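PDB 4LMI: SnoaL-like domain-containing protein from Kribbella flavida, which is a putative ketosteroid isomerase with a SnoaL-like domain. Local coordinates for the interface of chains A and B. Residues are numbered along the deposited sequence; one frame, centred on the assembly and turned at random. Chains: chain A/B, Uncharacterized protein.

Contacts 1 and 2 are patches of one two-fold symmetric interface between chains A and B, and their C-alpha centres lie about 22 Å apart. The pairs of residues 40 and 42 with 131 and 134 occur in both, with the chains exchanged. Contact 1 adds the sheet faces, through strands 66-75, 78-87, 90-101 and 104-111. Contact 2 follows the tail from residue 129 along strands 37-41 and 46-49 of the partner. Each chain's C-terminal stretch thus packs on the other chain, which would suit a dimer, although the coordinates alone do not prove one in solution.

Contact 1: the interface of chains A and B. Residues chain A 71, 82, 93, 95, 131, 134, 136; chain B 40, 42, 97, 109, 111.
A:Arg71 lays its CD methylene over the face of the B:Phe97 ring, 3.7 Å from the ring centroid, as a CH-pi contact. Its guanidinium is nearly parallel to the ring, with the planes 12° apart. The extended stem, with CG anti to the carbonyl carbon (chi1 -56°), carries this group onward to A:Asp134. NH1 and NH2 grip the carboxylate end-on, and both oxygens use their syn lone pairs. The bond from A:Arg71 NH2 to A:Asp134 OD2 is 2.8 Å and almost straight. NH1 also donates in plane to A:Ser82 OG, which helps fix the rotation of the guanidinium. An alanine in place of A:Arg71 would probably leave the A:Asp134 carboxylate without its charged mate and open a gap over the B:Phe97 ring.

The packed part continues through the aromatic rings. The A:Asp134 carboxylate meets the edge of B:Phe111, CG to CZ 3.5 Å, with the two planes 86° apart. A:Val95 points CG1 tip to tip at B:Phe97 CZ, 3.8 Å away. A:Ala131 CB rests on B:Pro42 CB at 3.6 Å.

The other side is looser and wet. Nowhere in this patch does a direct polar bond join the chains; the polar links run through water. One water links A:Asp134 OD2 to B:Glu40 OE1. Another bridges A:Ala131 N and the carbonyl O of B:Pro42, 2.7 Å from the latter.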
# COMPACT_ATOMS: atom_id res chain seq x y z
N ARG A 71 -8.96 0.68 -4.17
CA ARG A 71 -9.21 -0.06 -2.92
C ARG A 71 -9.28 0.93 -1.77
O ARG A 71 -8.54 1.91 -1.73
CB ARG A 71 -8.09 -1.05 -2.60
CG ARG A 71 -7.76 -2.09 -3.65
CD ARG A 71 -6.54 -2.88 -3.20
NE ARG A 71 -6.06 -3.80 -4.22
CZ ARG A 71 -5.29 -3.44 -5.25
NH1 ARG A 71 -4.92 -2.18 -5.41
NH2 ARG A 71 -4.90 -4.36 -6.13
N SER A 82 -5.59 2.45 -2.23
CA SER A 82 -4.83 2.48 -3.48
C SER A 82 -5.57 3.37 -4.47
O SER A 82 -6.80 3.42 -4.47
CB SER A 82 -4.58 1.08 -4.04
OG SER A 82 -5.79 0.37 -4.23
N VAL A 93 0.47 4.61 -9.87
CA VAL A 93 -0.32 4.03 -8.79
C VAL A 93 0.18 4.54 -7.44
O VAL A 93 1.39 4.55 -7.17
CB VAL A 93 -0.31 2.48 -8.82
CG1 VAL A 93 -1.06 1.89 -7.63
CG2 VAL A 93 -0.92 1.97 -10.11
N VAL A 95 -0.32 4.27 -3.12
CA VAL A 95 -0.85 3.56 -1.97
C VAL A 95 -0.67 4.47 -0.76
O VAL A 95 0.45 4.91 -0.46
CB VAL A 95 -0.17 2.19 -1.74
CG1 VAL A 95 -0.74 1.53 -0.49
CG2 VAL A 95 -0.39 1.29 -2.94
N ALA A 131 -1.84 -5.63 -14.50
CA ALA A 131 -2.64 -5.89 -13.29
C ALA A 131 -4.12 -5.61 -13.51
O ALA A 131 -4.49 -4.76 -14.34
CB ALA A 131 -2.11 -5.06 -12.13
N ASP A 134 -4.73 -2.12 -11.02
CA ASP A 134 -3.69 -1.12 -10.84
C ASP A 134 -3.07 -0.76 -12.18
O ASP A 134 -2.46 -1.62 -12.84
CB ASP A 134 -2.65 -1.68 -9.85
CG ASP A 134 -3.29 -2.16 -8.55
OD1 ASP A 134 -3.75 -1.31 -7.76
OD2 ASP A 134 -3.35 -3.38 -8.31
N PHE A 136 -0.56 1.06 -14.65
CA PHE A 136 0.71 1.71 -14.99
C PHE A 136 0.77 1.96 -16.49
O PHE A 136 0.06 1.33 -17.26
CB PHE A 136 1.89 0.83 -14.57
CG PHE A 136 2.15 0.82 -13.09
CD1 PHE A 136 2.92 1.83 -12.50
CD2 PHE A 136 1.66 -0.20 -12.28
CE1 PHE A 136 3.18 1.82 -11.14
CE2 PHE A 136 1.92 -0.21 -10.91
CZ PHE A 136 2.67 0.80 -10.34
N GLU B 40 -0.20 -10.91 -8.12
CA GLU B 40 0.17 -9.89 -9.09
C GLU B 40 1.29 -9.02 -8.54
O GLU B 40 1.32 -8.71 -7.34
CB GLU B 40 -1.01 -8.97 -9.39
CG GLU B 40 -2.17 -9.59 -10.15
CD GLU B 40 -3.27 -8.56 -10.37
OE1 GLU B 40 -3.36 -7.62 -9.56
OE2 GLU B 40 -4.03 -8.68 -11.34
N PRO B 42 1.97 -5.55 -9.92
CA PRO B 42 1.55 -4.57 -10.93
C PRO B 42 2.67 -3.75 -11.56
O PRO B 42 2.60 -3.42 -12.75
CB PRO B 42 0.58 -3.67 -10.15
CG PRO B 42 -0.02 -4.60 -9.14
CD PRO B 42 1.12 -5.48 -8.71
N PHE B 97 -1.54 -6.14 -0.70
CA PHE B 97 -2.98 -6.30 -0.50
C PHE B 97 -3.35 -7.76 -0.60
O PHE B 97 -2.98 -8.43 -1.57
CB PHE B 97 -3.78 -5.47 -1.51
CG PHE B 97 -3.62 -3.99 -1.33
CD1 PHE B 97 -4.41 -3.30 -0.41
CD2 PHE B 97 -2.69 -3.28 -2.08
CE1 PHE B 97 -4.26 -1.93 -0.24
CE2 PHE B 97 -2.54 -1.91 -1.91
CZ PHE B 97 -3.32 -1.23 -0.99
N THR B 109 -1.56 -9.00 -3.99
CA THR B 109 -1.06 -7.97 -4.89
C THR B 109 0.06 -7.23 -4.18
O THR B 109 -0.17 -6.57 -3.16
CB THR B 109 -2.18 -7.02 -5.36
OG1 THR B 109 -3.20 -7.79 -6.00
CG2 THR B 109 -1.67 -5.99 -6.35
N PHE B 111 3.25 -4.56 -3.97
CA PHE B 111 3.94 -3.35 -4.42
C PHE B 111 5.27 -3.25 -3.69
O PHE B 111 5.33 -3.50 -2.48
CB PHE B 111 3.11 -2.10 -4.11
CG PHE B 111 1.83 -2.02 -4.89
CD1 PHE B 111 1.82 -1.50 -6.18
CD2 PHE B 111 0.62 -2.44 -4.32
CE1 PHE B 111 0.64 -1.42 -6.91
CE2 PHE B 111 -0.56 -2.36 -5.04
CZ PHE B 111 -0.55 -1.85 -6.34
O HOH W 1 -4.78 -5.45 -9.55
O HOH W 2 0.63 -3.86 -14.58

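Contact 2: the interface of chains A and B. Residues chain A 38, 40, 42, 45-47; chain B 129-132, 134.
The backbone N of B:Val129 donates to the carbonyl O of A:Ser45 at 2.9 Å, tying the chain B tail to a turn of chain A whose A:Ser45 has positive phi and psi (53° and 41°).

Beside this bond, B:Val129 sets CG1 over the centre of the A:Arg47 guanidinium, 3.8 Å above its plane. CG1 reaches it from between the backbone N and the carbonyl carbon (chi1 56°). The opposite face of the same guanidinium carries A:Arg38 NH1, so A:Arg47 is sandwiched between a methyl and a second arginine. The two like charges are probably eased by A:Glu40. A:Arg47 grips A:Glu40 OE2 side-on with NE and NH2, both from the same face of the carboxylate plane. A:Arg47 NH2 lies 2.9 Å from A:Glu40 OE2 and meets it nearly along its C-O axis. A:Arg47 NE lies 3.2 Å from A:Glu40 OE2, on its anti side. A:Arg38 NH1 adds a long salt bridge to OE2. The backbone N of B:Glu132 makes a weak bond to A:Glu40 OE2 at 3.4 Å. A:Arg47 thus positions the carboxylate that faces the partner's tail.

A:Pro42 turns CB and CG toward chain B. A:Pro42 CG is 3.6 Å from B:Asp134 OD2, the two side chains crossing at a slant.

Waters fill in the polar links. One joins A:Pro42 O and A:Ser45 OG to B:Ala131 N. Another lies between A:Glu46 O and B:Val129 O. Together these contacts hold the C-terminal tail of chain B against strands 37-41 and 46-49 of chain A, and so probably help hold the two copies together in the deposited assembly.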
# COMPACT_ATOMS: atom_id res chain seq x y z
N ARG A 38 0.48 15.41 9.60
CA ARG A 38 1.81 15.09 9.08
C ARG A 38 1.71 14.21 7.84
O ARG A 38 1.18 13.10 7.88
CB ARG A 38 2.68 14.40 10.14
CG ARG A 38 4.09 14.11 9.63
CD ARG A 38 4.80 13.03 10.43
NE ARG A 38 5.15 13.48 11.77
CZ ARG A 38 6.04 12.88 12.57
NH1 ARG A 38 6.68 11.79 12.16
NH2 ARG A 38 6.29 13.37 13.77
N GLU A 40 3.92 12.27 4.94
CA GLU A 40 5.22 11.72 4.61
C GLU A 40 5.22 11.04 3.25
O GLU A 40 4.26 10.36 2.89
CB GLU A 40 5.70 10.73 5.67
CG GLU A 40 6.25 11.38 6.94
CD GLU A 40 6.93 10.40 7.87
OE1 GLU A 40 6.47 9.24 7.96
OE2 GLU A 40 7.93 10.79 8.52
N PRO A 42 7.81 8.52 2.28
CA PRO A 42 9.01 7.80 2.74
C PRO A 42 10.07 7.55 1.66
O PRO A 42 11.27 7.58 1.96
CB PRO A 42 8.44 6.48 3.28
CG PRO A 42 7.07 6.85 3.73
CD PRO A 42 6.58 7.82 2.70
N SER A 45 12.11 10.65 1.48
CA SER A 45 12.41 11.22 2.81
C SER A 45 11.88 12.65 2.97
O SER A 45 12.55 13.51 3.54
CB SER A 45 13.91 11.14 3.13
OG SER A 45 14.35 9.79 3.18
N GLU A 46 10.68 12.90 2.45
CA GLU A 46 10.04 14.21 2.58
C GLU A 46 8.94 14.16 3.63
O GLU A 46 8.20 13.19 3.73
CB GLU A 46 9.45 14.67 1.25
CG GLU A 46 10.48 15.10 0.22
CD GLU A 46 9.84 15.42 -1.12
OE1 GLU A 46 9.96 16.57 -1.58
OE2 GLU A 46 9.22 14.51 -1.72
N ARG A 47 8.86 15.24 4.40
CA ARG A 47 7.79 15.42 5.38
C ARG A 47 7.21 16.82 5.24
O ARG A 47 7.95 17.80 5.09
CB ARG A 47 8.32 15.19 6.79
CG ARG A 47 7.29 15.36 7.89
CD ARG A 47 7.91 15.17 9.26
NE ARG A 47 8.38 13.80 9.46
CZ ARG A 47 9.09 13.38 10.51
NH1 ARG A 47 9.43 14.22 11.47
NH2 ARG A 47 9.46 12.10 10.58
N VAL B 129 13.88 14.40 5.93
CA VAL B 129 14.11 13.60 7.14
C VAL B 129 13.60 12.17 6.87
O VAL B 129 12.57 12.00 6.21
CB VAL B 129 13.41 14.23 8.37
CG1 VAL B 129 11.91 14.42 8.13
CG2 VAL B 129 13.66 13.43 9.64
N PRO B 130 14.33 11.14 7.35
CA PRO B 130 13.87 9.76 7.17
C PRO B 130 12.46 9.54 7.73
O PRO B 130 12.10 10.14 8.75
CB PRO B 130 14.88 8.94 7.98
CG PRO B 130 16.12 9.77 7.98
CD PRO B 130 15.66 11.19 8.00
N ALA B 131 11.68 8.70 7.06
CA ALA B 131 10.33 8.40 7.51
C ALA B 131 10.35 7.65 8.84
O ALA B 131 11.29 6.90 9.14
CB ALA B 131 9.58 7.59 6.46
N GLU B 132 9.31 7.86 9.65
CA GLU B 132 9.23 7.29 10.99
C GLU B 132 9.29 5.75 11.01
O GLU B 132 10.11 5.17 11.72
CB GLU B 132 7.97 7.80 11.70
CG GLU B 132 7.97 7.59 13.20
CD GLU B 132 6.63 7.91 13.84
OE1 GLU B 132 5.61 7.98 13.11
OE2 GLU B 132 6.58 8.08 15.08
N ASP B 134 9.02 3.58 7.97
CA ASP B 134 9.38 2.94 6.71
C ASP B 134 10.84 3.17 6.36
O ASP B 134 11.29 4.31 6.23
CB ASP B 134 8.46 3.46 5.60
CG ASP B 134 6.98 3.36 5.98
OD1 ASP B 134 6.44 2.23 5.97
OD2 ASP B 134 6.37 4.41 6.29
O HOH W 3 12.61 7.77 4.36
O HOH W 4 9.60 10.94 5.26
O HOH W 5 6.45 6.52 8.52